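Local coordinates for protein exocyst complex component EXO70 (Saccharomyces cerevisiae, PDB 2B1E) that takes part in secretion as a subunit of the exocyst complex, which tethers secretory vesicles to sites of exocytosis, and contributes to assembly of that complex, at residues R87-F90 with I91-N95. Sequence-based numbering, arbitrary orientation.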
loop_
_atom_site.group_PDB
_atom_site.type_symbol
_atom_site.label_atom_id
_atom_site.label_comp_id
_atom_site.label_asym_id
_atom_site.label_seq_id
_atom_site.Cartn_x
_atom_site.Cartn_y
_atom_site.Cartn_z
ATOM N N ARG A 87 -30.614 38.568 10.343
ATOM C CA ARG A 87 -29.412 37.800 10.618
ATOM C C ARG A 87 -29.670 36.771 11.709
ATOM O O ARG A 87 -29.228 35.635 11.600
ATOM C CB ARG A 87 -28.268 38.717 11.044
ATOM C CG ARG A 87 -27.766 39.613 9.934
ATOM C CD ARG A 87 -26.538 40.410 10.361
ATOM N NE ARG A 87 -26.379 41.554 9.477
ATOM C CZ ARG A 87 -26.831 42.774 9.748
ATOM N NH1 ARG A 87 -27.456 43.019 10.893
ATOM N NH2 ARG A 87 -26.687 43.743 8.852
ATOM N N VAL A 88 -30.363 37.181 12.769
ATOM C CA VAL A 88 -30.693 36.267 13.866
ATOM C C VAL A 88 -31.486 35.080 13.309
ATOM O O VAL A 88 -31.222 33.912 13.619
ATOM C CB VAL A 88 -31.574 36.977 14.949
ATOM C CG1 VAL A 88 -32.081 35.951 15.962
ATOM C CG2 VAL A 88 -30.765 38.049 15.653
ATOM N N TYR A 89 -32.463 35.399 12.477
ATOM C CA TYR A 89 -33.327 34.398 11.860
ATOM C C TYR A 89 -32.519 33.456 10.960
ATOM O O TYR A 89 -32.756 32.245 10.935
ATOM C CB TYR A 89 -34.403 35.104 11.031
ATOM C CG TYR A 89 -35.587 34.239 10.670
ATOM C CD1 TYR A 89 -36.620 34.027 11.578
ATOM C CD2 TYR A 89 -35.691 33.663 9.405
ATOM C CE1 TYR A 89 -37.738 33.268 11.236
ATOM C CE2 TYR A 89 -36.792 32.910 9.050
ATOM C CZ TYR A 89 -37.818 32.717 9.972
ATOM O OH TYR A 89 -38.928 32.005 9.609
ATOM N N PHE A 90 -31.590 34.036 10.206
ATOM C CA PHE A 90 -30.716 33.294 9.297
ATOM C C PHE A 90 -29.876 32.283 10.092
ATOM O O PHE A 90 -29.826 31.090 9.772
ATOM C CB PHE A 90 -29.795 34.292 8.578
ATOM C CG PHE A 90 -28.924 33.686 7.495
ATOM C CD1 PHE A 90 -29.464 33.304 6.265
ATOM C CD2 PHE A 90 -27.543 33.574 7.680
ATOM C CE1 PHE A 90 -28.636 32.828 5.231
ATOM C CE2 PHE A 90 -26.708 33.099 6.657
ATOM C CZ PHE A 90 -27.260 32.727 5.431
ATOM N N ILE A 91 -29.219 32.783 11.127
ATOM C CA ILE A 91 -28.364 31.972 11.987
ATOM C C ILE A 91 -29.179 30.888 12.700
ATOM O O ILE A 91 -28.715 29.765 12.906
ATOM C CB ILE A 91 -27.664 32.878 13.033
ATOM C CG1 ILE A 91 -26.656 33.802 12.326
ATOM C CG2 ILE A 91 -26.953 32.037 14.062
ATOM C CD1 ILE A 91 -26.065 34.893 13.230
ATOM N N SER A 92 -30.402 31.224 13.074
ATOM C CA SER A 92 -31.245 30.259 13.750
ATOM C C SER A 92 -31.557 29.061 12.843
ATOM O O SER A 92 -31.455 27.911 13.267
ATOM C CB SER A 92 -32.541 30.930 14.202
ATOM O OG SER A 92 -33.382 29.983 14.811
ATOM N N ILE A 93 -31.945 29.330 11.599
ATOM C CA ILE A 93 -32.253 28.254 10.666
ATOM C C ILE A 93 -31.021 27.377 10.461
ATOM O O ILE A 93 -31.109 26.145 10.475
ATOM C CB ILE A 93 -32.705 28.806 9.298
ATOM C CG1 ILE A 93 -34.062 29.489 9.437
ATOM C CG2 ILE A 93 -32.807 27.683 8.280
ATOM C CD1 ILE A 93 -34.593 30.069 8.142
ATOM N N LEU A 94 -29.870 28.015 10.271
ATOM C CA LEU A 94 -28.633 27.278 10.067
ATOM C C LEU A 94 -28.332 26.371 11.257
ATOM O O LEU A 94 -27.793 25.273 11.093
ATOM C CB LEU A 94 -27.459 28.240 9.841
ATOM C CG LEU A 94 -27.444 29.005 8.511
ATOM C CD1 LEU A 94 -26.273 29.982 8.474
ATOM C CD2 LEU A 94 -27.348 28.019 7.361
ATOM N N ASN A 95 -28.688 26.819 12.455
ATOM C CA ASN A 95 -28.428 26.008 13.635
ATOM C C ASN A 95 -29.565 25.059 14.019
ATOM O O ASN A 95 -29.555 24.471 15.102
ATOM C CB ASN A 95 -28.044 26.904 14.807
ATOM C CG ASN A 95 -26.647 27.471 14.659
ATOM O OD1 ASN A 95 -26.457 28.594 14.186
ATOM N ND2 ASN A 95 -25.658 26.686 15.042
#
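The Phe90 ring meets Leu94 one helical turn on, its CE2 lying 3.6 Å from Leu94 CD1; the methyl meets the ring at a slant. The Tyr89 ring repeats this i to i+4 pattern with Ile93, where CE2 is 3.7 Å from Ile93 CD1, again at a slant. Both pairs sit on the last turns of helix 66-94, in the N-terminal part of this all-helical rod. A chi1 of -174° turns the Phe90 ring out from the helix, and the aliphatic chains do most of the reaching: Leu94, with CG opposite its carbonyl carbon (chi1 -70°), and likewise Ile93 turn back toward the start of the helix to meet the rings.

The two rings face different surroundings. Phe90 and Leu94 are buried: Phe90 packs on Leu123 and Ile126 of helix 117-132 and on Ile139 and Ile142 of helix 136-155, and Leu94 joins it on Leu123. Tyr89 is partly exposed, and its hydroxyl is hydrogen-bonded to Asn34, tying this turn to helix 33-36. Arg87 reaches away to a salt bridge with Glu135.

The backbone carries the regular alpha-helical i to i+4 ladder. Ile91 N gives a nearly straight bond to Arg87 O (2.9 Å), while the one from Ser92 N to Val88 O is more bent, 147° at the hydrogen. Ile93 N and Leu94 N continue the series to Tyr89 O and Phe90 O. Asn95, the first residue to leave helical backbone angles, still donates its N to Ile91 O at 3.0 Å. Ile91 CG1 lies 3.2 Å from Arg87 O, the oxygen that its own N-H binds.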